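Local coordinates for protein uncharacterized conserved (Bdellovibrio bacteriovorus, PDB 7O21) that probably acts as an L,D-carboxypeptidase that edits cell-wall peptidoglycan, an activity linked to the curved shape of this predatory bacterium, at residues S29-V43 with S250-K264. Residues are numbered along the deposited sequence; the frame is centred on the assembly and turned at random.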
ATOM      1  N   SER A  29     -23.000   2.415  13.465  1.00 19.26           N
ATOM      2  CA  SER A  29     -21.919   2.875  12.604  1.00 18.77           C
ATOM      3  C   SER A  29     -21.805   2.109  11.293  1.00 17.24           C
ATOM      4  O   SER A  29     -21.173   2.617  10.356  1.00 19.98           O
ATOM      5  CB  SER A  29     -20.578   2.866  13.340  1.00 26.79           C
ATOM      6  OG  SER A  29     -20.615   3.739  14.473  1.00 30.10           O
ATOM      7  N   LEU A  30     -22.368   0.905  11.199  1.00 16.42           N
ATOM      8  CA  LEU A  30     -22.318   0.131   9.963  1.00 17.15           C
ATOM      9  C   LEU A  30     -23.681   0.280   9.309  1.00 16.07           C
ATOM     10  O   LEU A  30     -24.643  -0.393   9.691  1.00 18.77           O
ATOM     11  CB  LEU A  30     -21.992  -1.330  10.248  1.00 15.58           C
ATOM     12  CG  LEU A  30     -22.079  -2.259   9.037  1.00 17.40           C
ATOM     13  CD1 LEU A  30     -21.125  -1.829   7.920  1.00 16.32           C
ATOM     14  CD2 LEU A  30     -21.776  -3.703   9.453  1.00 18.32           C
ATOM     15  N   LEU A  31     -23.768   1.186   8.332  1.00 15.38           N
ATOM     16  CA  LEU A  31     -25.067   1.539   7.772  1.00 17.89           C
ATOM     17  C   LEU A  31     -25.465   0.725   6.547  1.00 19.10           C
ATOM     18  O   LEU A  31     -26.658   0.500   6.338  1.00 19.07           O
ATOM     19  CB  LEU A  31     -25.133   3.041   7.471  1.00 17.99           C
ATOM     20  CG  LEU A  31     -25.126   3.893   8.747  1.00 18.61           C
ATOM     21  CD1 LEU A  31     -25.014   5.365   8.397  1.00 27.68           C
ATOM     22  CD2 LEU A  31     -26.374   3.632   9.582  1.00 20.76           C
ATOM     23  N   GLN A  32     -24.514   0.292   5.720  1.00 15.75           N
ATOM     24  CA  GLN A  32     -24.861  -0.444   4.508  1.00 16.63           C
ATOM     25  C   GLN A  32     -23.622  -1.185   4.030  1.00 16.19           C
ATOM     26  O   GLN A  32     -22.499  -0.712   4.217  1.00 15.63           O
ATOM     27  CB  GLN A  32     -25.325   0.524   3.407  1.00 15.77           C
ATOM     28  CG  GLN A  32     -26.086  -0.137   2.258  1.00 15.51           C
ATOM     29  CD  GLN A  32     -26.849   0.879   1.434  1.00 20.86           C
ATOM     30  OE1 GLN A  32     -28.073   0.978   1.527  1.00 24.66           O
ATOM     31  NE2 GLN A  32     -26.126   1.662   0.651  1.00 17.61           N
ATOM     32  N   ILE A  33     -23.837  -2.359   3.422  1.00 13.97           N
ATOM     33  CA  ILE A  33     -22.779  -3.144   2.791  1.00 14.75           C
ATOM     34  C   ILE A  33     -22.981  -3.072   1.282  1.00 15.05           C
ATOM     35  O   ILE A  33     -24.122  -3.056   0.799  1.00 16.89           O
ATOM     36  CB  ILE A  33     -22.795  -4.593   3.328  1.00 15.28           C
ATOM     37  CG1 ILE A  33     -22.447  -4.574   4.819  1.00 14.86           C
ATOM     38  CG2 ILE A  33     -21.815  -5.490   2.575  1.00 16.39           C
ATOM     39  CD1 ILE A  33     -22.648  -5.902   5.529  1.00 16.67           C
ATOM     40  N   SER A  34     -21.888  -2.960   0.536  1.00 15.50           N
ATOM     41  CA  SER A  34     -22.031  -2.753  -0.901  1.00 16.06           C
ATOM     42  C   SER A  34     -22.607  -4.000  -1.569  1.00 18.06           C
ATOM     43  O   SER A  34     -22.340  -5.133  -1.157  1.00 16.99           O
ATOM     44  CB  SER A  34     -20.691  -2.397  -1.536  1.00 19.03           C
ATOM     45  OG  SER A  34     -20.783  -2.491  -2.945  1.00 19.76           O
ATOM     46  N   GLU A  35     -23.418  -3.775  -2.609  1.00 16.87           N
ATOM     47  CA  GLU A  35     -23.942  -4.886  -3.405  1.00 16.26           C
ATOM     48  C   GLU A  35     -22.905  -5.461  -4.367  1.00 18.27           C
ATOM     49  O   GLU A  35     -23.150  -6.524  -4.961  1.00 18.77           O
ATOM     50  CB  GLU A  35     -25.157  -4.441  -4.220  1.00 18.21           C
ATOM     51  CG  GLU A  35     -24.786  -3.502  -5.367  1.00 19.08           C
ATOM     52  CD  GLU A  35     -26.003  -3.015  -6.140  1.00 22.71           C
ATOM     53  OE1 GLU A  35     -26.946  -3.812  -6.327  1.00 28.41           O
ATOM     54  OE2 GLU A  35     -26.034  -1.836  -6.550  1.00 21.08           O
ATOM     55  N   THR A  36     -21.767  -4.796  -4.551  1.00 15.88           N
ATOM     56  CA  THR A  36     -20.810  -5.188  -5.583  1.00 16.00           C
ATOM     57  C   THR A  36     -20.070  -6.466  -5.167  1.00 16.90           C
ATOM     58  O   THR A  36     -19.363  -6.487  -4.156  1.00 17.09           O
ATOM     59  CB  THR A  36     -19.845  -4.030  -5.846  1.00 16.37           C
ATOM     60  OG1 THR A  36     -20.566  -2.939  -6.436  1.00 19.34           O
ATOM     61  CG2 THR A  36     -18.723  -4.446  -6.779  1.00 17.52           C
ATOM     62  N   GLU A  37     -20.218  -7.533  -5.954  1.00 16.67           N
ATOM     63  CA  GLU A  37     -19.673  -8.827  -5.555  1.00 16.30           C
ATOM     64  C   GLU A  37     -18.147  -8.891  -5.631  1.00 15.62           C
ATOM     65  O   GLU A  37     -17.548  -9.785  -5.024  1.00 18.89           O
ATOM     66  CB  GLU A  37     -20.394  -9.959  -6.309  1.00 19.63           C
ATOM     67  CG  GLU A  37     -21.874  -9.913  -5.982  1.00 21.66           C
ATOM     68  CD  GLU A  37     -22.727 -10.996  -6.620  1.00 30.76           C
ATOM     69  OE1 GLU A  37     -22.196 -11.903  -7.289  1.00 23.39           O
ATOM     70  OE2 GLU A  37     -23.962 -10.920  -6.447  1.00 35.91           O
ATOM     71  N   ALA A  38     -17.506  -7.964  -6.346  1.00 17.63           N
ATOM     72  CA  ALA A  38     -16.053  -7.874  -6.313  1.00 17.43           C
ATOM     73  C   ALA A  38     -15.545  -7.426  -4.952  1.00 17.86           C
ATOM     74  O   ALA A  38     -14.367  -7.641  -4.643  1.00 19.37           O
ATOM     75  CB  ALA A  38     -15.568  -6.905  -7.392  1.00 19.03           C
ATOM     76  N   PHE A  39     -16.411  -6.833  -4.129  1.00 16.99           N
ATOM     77  CA  PHE A  39     -16.033  -6.457  -2.770  1.00 16.73           C
ATOM     78  C   PHE A  39     -16.464  -7.598  -1.857  1.00 17.54           C
ATOM     79  O   PHE A  39     -16.597  -8.732  -2.323  1.00 18.15           O
ATOM     80  CB  PHE A  39     -16.717  -5.150  -2.345  1.00 18.05           C
ATOM     81  CG  PHE A  39     -16.499  -3.991  -3.309  1.00 17.51           C
ATOM     82  CD1 PHE A  39     -15.348  -3.891  -4.076  1.00 17.14           C
ATOM     83  CD2 PHE A  39     -17.465  -3.007  -3.431  1.00 17.34           C
ATOM     84  CE1 PHE A  39     -15.176  -2.809  -4.963  1.00 19.78           C
ATOM     85  CE2 PHE A  39     -17.304  -1.931  -4.300  1.00 17.42           C
ATOM     86  CZ  PHE A  39     -16.166  -1.834  -5.059  1.00 19.67           C
ATOM     87  N   SER A  40     -16.698  -7.332  -0.574  1.00 15.36           N
ATOM     88  CA  SER A  40     -16.962  -8.387   0.398  1.00 18.29           C
ATOM     89  C   SER A  40     -18.395  -8.276   0.885  1.00 15.96           C
ATOM     90  O   SER A  40     -18.830  -7.194   1.295  1.00 17.49           O
ATOM     91  CB  SER A  40     -16.001  -8.271   1.583  1.00 17.50           C
ATOM     92  OG  SER A  40     -16.385  -9.147   2.644  1.00 17.24           O
ATOM     93  N   ARG A  41     -19.132  -9.381   0.843  1.00 15.57           N
ATOM     94  CA  ARG A  41     -20.476  -9.331   1.405  1.00 16.61           C
ATOM     95  C   ARG A  41     -20.485  -9.392   2.919  1.00 15.07           C
ATOM     96  O   ARG A  41     -21.552  -9.210   3.518  1.00 15.03           O
ATOM     97  CB  ARG A  41     -21.381 -10.414   0.813  1.00 22.35           C
ATOM     98  CG  ARG A  41     -20.972 -11.837   1.088  1.00 24.78           C
ATOM     99  CD  ARG A  41     -21.739 -12.771   0.127  1.00 31.21           C
ATOM    100  NE  ARG A  41     -21.651 -14.172   0.523  1.00 29.11           N
ATOM    101  CZ  ARG A  41     -20.885 -15.078  -0.073  1.00 31.36           C
ATOM    102  NH1 ARG A  41     -20.133 -14.749  -1.118  1.00 34.42           N
ATOM    103  NH2 ARG A  41     -20.878 -16.328   0.370  1.00 29.28           N
ATOM    104  N   TYR A  42     -19.330  -9.628   3.544  1.00 16.51           N
ATOM    105  CA  TYR A  42     -19.203  -9.695   4.993  1.00 14.88           C
ATOM    106  C   TYR A  42     -18.415  -8.507   5.533  1.00 15.69           C
ATOM    107  O   TYR A  42     -17.482  -8.016   4.887  1.00 17.44           O
ATOM    108  CB  TYR A  42     -18.490 -10.986   5.423  1.00 16.08           C
ATOM    109  CG  TYR A  42     -19.204 -12.230   4.976  1.00 17.43           C
ATOM    110  CD1 TYR A  42     -20.435 -12.584   5.523  1.00 17.08           C
ATOM    111  CD2 TYR A  42     -18.682 -13.012   3.960  1.00 16.73           C
ATOM    112  CE1 TYR A  42     -21.101 -13.738   5.086  1.00 17.67           C
ATOM    113  CE2 TYR A  42     -19.340 -14.148   3.524  1.00 20.31           C
ATOM    114  CZ  TYR A  42     -20.542 -14.498   4.087  1.00 18.40           C
ATOM    115  OH  TYR A  42     -21.187 -15.637   3.644  1.00 22.19           O
ATOM    116  N   VAL A  43     -18.757  -8.097   6.758  1.00 15.60           N
ATOM    117  CA  VAL A  43     -18.033  -7.066   7.495  1.00 14.66           C
ATOM    118  C   VAL A  43     -17.773  -7.607   8.891  1.00 17.40           C
ATOM    119  O   VAL A  43     -18.688  -8.150   9.517  1.00 16.04           O
ATOM    120  CB  VAL A  43     -18.865  -5.775   7.593  1.00 15.72           C
ATOM    121  CG1 VAL A  43     -18.266  -4.826   8.625  1.00 16.19           C
ATOM    122  CG2 VAL A  43     -18.967  -5.099   6.217  1.00 16.25           C
ATOM    123  N   SER A 250     -22.944   1.885  -7.690  1.00 18.05           N
ATOM    124  CA  SER A 250     -23.568   0.717  -7.094  1.00 19.31           C
ATOM    125  C   SER A 250     -23.908   1.000  -5.633  1.00 17.68           C
ATOM    126  O   SER A 250     -23.373   1.919  -5.001  1.00 17.29           O
ATOM    127  CB  SER A 250     -22.639  -0.492  -7.188  1.00 18.07           C
ATOM    128  OG  SER A 250     -21.557  -0.389  -6.266  1.00 20.49           O
ATOM    129  N   GLN A 251     -24.825   0.217  -5.103  1.00 17.66           N
ATOM    130  CA  GLN A 251     -25.161   0.372  -3.702  1.00 14.74           C
ATOM    131  C   GLN A 251     -23.875   0.344  -2.876  1.00 17.37           C
ATOM    132  O   GLN A 251     -23.119  -0.633  -2.956  1.00 17.59           O
ATOM    133  CB  GLN A 251     -26.088  -0.747  -3.250  1.00 16.64           C
ATOM    134  CG  GLN A 251     -26.322  -0.739  -1.761  1.00 15.76           C
ATOM    135  CD  GLN A 251     -27.169  -1.907  -1.345  1.00 19.80           C
ATOM    136  OE1 GLN A 251     -28.307  -2.054  -1.798  1.00 19.12           O
ATOM    137  NE2 GLN A 251     -26.624  -2.753  -0.481  1.00 17.08           N
ATOM    138  N   PRO A 252     -23.574   1.394  -2.115  1.00 18.55           N
ATOM    139  CA  PRO A 252     -22.264   1.504  -1.474  1.00 17.07           C
ATOM    140  C   PRO A 252     -22.185   0.882  -0.086  1.00 17.32           C
ATOM    141  O   PRO A 252     -23.185   0.661   0.600  1.00 18.96           O
ATOM    142  CB  PRO A 252     -22.091   3.026  -1.343  1.00 17.32           C
ATOM    143  CG  PRO A 252     -23.479   3.509  -1.130  1.00 21.44           C
ATOM    144  CD  PRO A 252     -24.330   2.657  -2.045  1.00 22.24           C
ATOM    145  N   TYR A 253     -20.942   0.557   0.309  0.52 15.68           N
ATOM    146  CA  TYR A 253     -20.606   0.470   1.726  0.52 14.72           C
ATOM    147  C   TYR A 253     -20.751   1.867   2.309  0.52 14.21           C
ATOM    148  O   TYR A 253     -20.327   2.855   1.704  0.52 14.87           O
ATOM    149  CB  TYR A 253     -19.129   0.102   1.956  0.52 16.16           C
ATOM    150  CG  TYR A 253     -18.637  -1.320   1.746  0.52 16.50           C
ATOM    151  CD1 TYR A 253     -18.942  -2.349   2.631  0.52 14.63           C
ATOM    152  CD2 TYR A 253     -17.775  -1.604   0.703  0.52 15.11           C
ATOM    153  CE1 TYR A 253     -18.438  -3.642   2.431  0.52 13.97           C
ATOM    154  CE2 TYR A 253     -17.284  -2.866   0.503  0.52 13.49           C
ATOM    155  CZ  TYR A 253     -17.592  -3.871   1.372  0.52 14.58           C
ATOM    156  OH  TYR A 253     -17.078  -5.127   1.114  0.52 15.09           O
ATOM    157  N   ILE A 254     -21.325   1.948   3.502  1.00 13.35           N
ATOM    158  CA  ILE A 254     -21.399   3.207   4.245  1.00 15.15           C
ATOM    159  C   ILE A 254     -21.078   2.904   5.700  1.00 15.31           C
ATOM    160  O   ILE A 254     -21.780   2.110   6.342  1.00 15.64           O
ATOM    161  CB  ILE A 254     -22.778   3.880   4.152  1.00 15.55           C
ATOM    162  CG1 ILE A 254     -23.175   4.051   2.688  1.00 16.19           C
ATOM    163  CG2 ILE A 254     -22.746   5.242   4.880  1.00 17.06           C
ATOM    164  CD1 ILE A 254     -24.597   4.608   2.484  1.00 21.43           C
ATOM    165  N   VAL A 255     -20.005   3.508   6.208  1.00 15.30           N
ATOM    166  CA  VAL A 255     -19.629   3.422   7.615  1.00 13.61           C
ATOM    167  C   VAL A 255     -19.482   4.844   8.143  1.00 13.95           C
ATOM    168  O   VAL A 255     -18.790   5.671   7.539  1.00 15.79           O
ATOM    169  CB  VAL A 255     -18.317   2.646   7.805  1.00 16.15           C
ATOM    170  CG1 VAL A 255     -17.961   2.558   9.281  1.00 18.01           C
ATOM    171  CG2 VAL A 255     -18.471   1.249   7.243  1.00 21.12           C
ATOM    172  N   GLN A 256     -20.115   5.117   9.283  1.00 15.48           N
ATOM    173  CA  GLN A 256     -20.023   6.426   9.920  1.00 16.85           C
ATOM    174  C   GLN A 256     -19.746   6.196  11.395  1.00 16.55           C
ATOM    175  O   GLN A 256     -20.595   5.660  12.108  1.00 20.86           O
ATOM    176  CB  GLN A 256     -21.321   7.211   9.737  1.00 22.17           C
ATOM    177  CG  GLN A 256     -21.126   8.718   9.842  1.00 24.59           C
ATOM    178  CD  GLN A 256     -20.866   9.184  11.260  1.00 26.12           C
ATOM    179  OE1 GLN A 256     -19.764   9.653  11.598  1.00 25.57           O
ATOM    180  NE2 GLN A 256     -21.884   9.067  12.104  1.00 25.50           N
ATOM    181  N   HIS A 257     -18.562   6.591  11.847  1.00 15.56           N
ATOM    182  CA  HIS A 257     -18.158   6.385  13.228  1.00 15.43           C
ATOM    183  C   HIS A 257     -17.346   7.582  13.704  1.00 18.51           C
ATOM    184  O   HIS A 257     -16.437   8.035  13.006  1.00 16.95           O
ATOM    185  CB  HIS A 257     -17.352   5.084  13.354  1.00 17.88           C
ATOM    186  CG  HIS A 257     -16.929   4.773  14.748  1.00 20.64           C
ATOM    187  ND1 HIS A 257     -15.630   4.929  15.182  1.00 26.93           N
ATOM    188  CD2 HIS A 257     -17.634   4.330  15.812  1.00 24.88           C
ATOM    189  CE1 HIS A 257     -15.550   4.581  16.452  1.00 26.98           C
ATOM    190  NE2 HIS A 257     -16.755   4.228  16.864  1.00 21.77           N
ATOM    191  N   ASN A 258     -17.671   8.092  14.899  1.00 16.64           N
ATOM    192  CA  ASN A 258     -16.980   9.263  15.477  1.00 15.21           C
ATOM    193  C   ASN A 258     -17.065  10.401  14.461  1.00 17.67           C
ATOM    194  O   ASN A 258     -18.167  10.747  14.009  1.00 16.96           O
ATOM    195  CB  ASN A 258     -15.569   8.903  15.928  1.00 19.56           C
ATOM    196  CG  ASN A 258     -15.541   8.116  17.227  1.00 19.37           C
ATOM    197  OD1 ASN A 258     -16.498   8.140  17.988  1.00 23.12           O
ATOM    198  ND2 ASN A 258     -14.433   7.429  17.482  1.00 24.10           N
ATOM    199  N   ASP A 259     -15.951  10.992  14.063  1.00 17.12           N
ATOM    200  CA  ASP A 259     -15.955  12.093  13.114  1.00 17.36           C
ATOM    201  C   ASP A 259     -15.938  11.637  11.660  1.00 16.98           C
ATOM    202  O   ASP A 259     -16.008  12.484  10.768  1.00 17.66           O
ATOM    203  CB  ASP A 259     -14.730  12.979  13.376  1.00 19.29           C
ATOM    204  CG  ASP A 259     -13.407  12.192  13.350  1.00 22.24           C
ATOM    205  OD1 ASP A 259     -13.366  11.008  13.788  1.00 22.68           O
ATOM    206  OD2 ASP A 259     -12.389  12.763  12.891  1.00 30.02           O
ATOM    207  N   GLN A 260     -15.872  10.337  11.398  1.00 14.95           N
ATOM    208  CA  GLN A 260     -15.497   9.812  10.085  1.00 15.04           C
ATOM    209  C   GLN A 260     -16.693   9.262   9.316  1.00 15.34           C
ATOM    210  O   GLN A 260     -17.627   8.691   9.896  1.00 15.58           O
ATOM    211  CB  GLN A 260     -14.486   8.676  10.261  1.00 17.55           C
ATOM    212  CG  GLN A 260     -13.139   9.145  10.777  1.00 17.28           C
ATOM    213  CD  GLN A 260     -12.220   8.002  11.122  1.00 17.89           C
ATOM    214  OE1 GLN A 260     -12.559   6.823  10.925  1.00 17.82           O
ATOM    215  NE2 GLN A 260     -11.059   8.331  11.667  1.00 17.10           N
ATOM    216  N   LEU A 261     -16.646   9.441   7.994  1.00 15.34           N
ATOM    217  CA  LEU A 261     -17.585   8.823   7.065  1.00 14.12           C
ATOM    218  C   LEU A 261     -16.776   8.204   5.939  1.00 13.76           C
ATOM    219  O   LEU A 261     -15.925   8.873   5.348  1.00 15.37           O
ATOM    220  CB  LEU A 261     -18.564   9.851   6.478  1.00 15.01           C
ATOM    221  CG  LEU A 261     -19.506   9.373   5.363  1.00 15.61           C
ATOM    222  CD1 LEU A 261     -20.485   8.332   5.872  1.00 17.88           C
ATOM    223  CD2 LEU A 261     -20.257  10.543   4.741  1.00 16.98           C
ATOM    224  N   LEU A 262     -17.031   6.920   5.662  1.00 13.44           N
ATOM    225  CA  LEU A 262     -16.380   6.210   4.567  1.00 15.88           C
ATOM    226  C   LEU A 262     -17.476   5.637   3.683  1.00 15.33           C
ATOM    227  O   LEU A 262     -18.388   4.959   4.177  1.00 15.07           O
ATOM    228  CB  LEU A 262     -15.497   5.083   5.115  1.00 14.18           C
ATOM    229  CG  LEU A 262     -14.525   4.323   4.207  1.00 18.71           C
ATOM    230  CD1 LEU A 262     -15.244   3.337   3.298  1.00 20.41           C
ATOM    231  CD2 LEU A 262     -13.618   5.226   3.425  1.00 23.84           C
ATOM    232  N   VAL A 263     -17.399   5.928   2.386  1.00 13.40           N
ATOM    233  CA  VAL A 263     -18.321   5.400   1.388  1.00 13.62           C
ATOM    234  C   VAL A 263     -17.485   4.745   0.299  1.00 12.95           C
ATOM    235  O   VAL A 263     -16.532   5.349  -0.195  1.00 15.33           O
ATOM    236  CB  VAL A 263     -19.202   6.518   0.794  1.00 14.19           C
ATOM    237  CG1 VAL A 263     -20.125   5.971  -0.262  1.00 15.48           C
ATOM    238  CG2 VAL A 263     -20.025   7.173   1.905  1.00 16.58           C
ATOM    239  N   LYS A 264     -17.813   3.495  -0.055  1.00 13.08           N
ATOM    240  CA  LYS A 264     -17.107   2.806  -1.133  1.00 15.19           C
ATOM    241  C   LYS A 264     -18.128   2.197  -2.082  1.00 15.71           C
ATOM    242  O   LYS A 264     -19.099   1.568  -1.639  1.00 16.39           O
ATOM    243  CB  LYS A 264     -16.180   1.723  -0.565  1.00 16.74           C
ATOM    244  CG  LYS A 264     -15.378   0.962  -1.614  1.00 16.33           C
ATOM    245  CD  LYS A 264     -14.522  -0.096  -0.931  1.00 19.76           C
ATOM    246  CE  LYS A 264     -13.684  -0.902  -1.918  1.00 21.41           C
ATOM    247  NZ  LYS A 264     -12.703  -1.789  -1.191  1.00 23.32           N
TER
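L30 and V255 form an antiparallel non-hydrogen-bonded pair where strand 30-32 adds an outer strand to the sheet of the NTF2-like domain, the two strand axes 4.9 Å apart at 155°. A classic beta bulge follows: L31 and Q32 both face I254, whose O accepts from L31 N and, weakly, from Q32 N. Segment 29-43 then runs on into strand 42-47 of the other, YkuD-type sheet, so the pairing joins the two domains. Two glutamines suit the end of the ladder, since each amide can reach a backbone carbonyl across it: Q32 NE2 meets a lone pair of P252 O at 3.1 Å, and Q251 NE2 comes almost straight at I33 O, 2.8 Å away. Their amide planes lie stacked, tilted a little from parallel, and R191 holds Q32 OE1. Q251 O is gripped twice, by S34 OG and E35 N, while the E35 carboxylate supplies an acceptor for Q251 N (174°). K264 suits F39 twice over: its extended apolar chain sets CE 4.0 Å from the ring centroid, and charged NZ adds a cation-pi contact. T36 CG2 covers the opposite face. In its modelled conformer, Y253 packs its ring on I33 and V43, small S34 laying CB against one face in a CH-pi contact, while the hydroxyl serves the polar backbone: S40 N donates to Y253 OH at 2.8 Å.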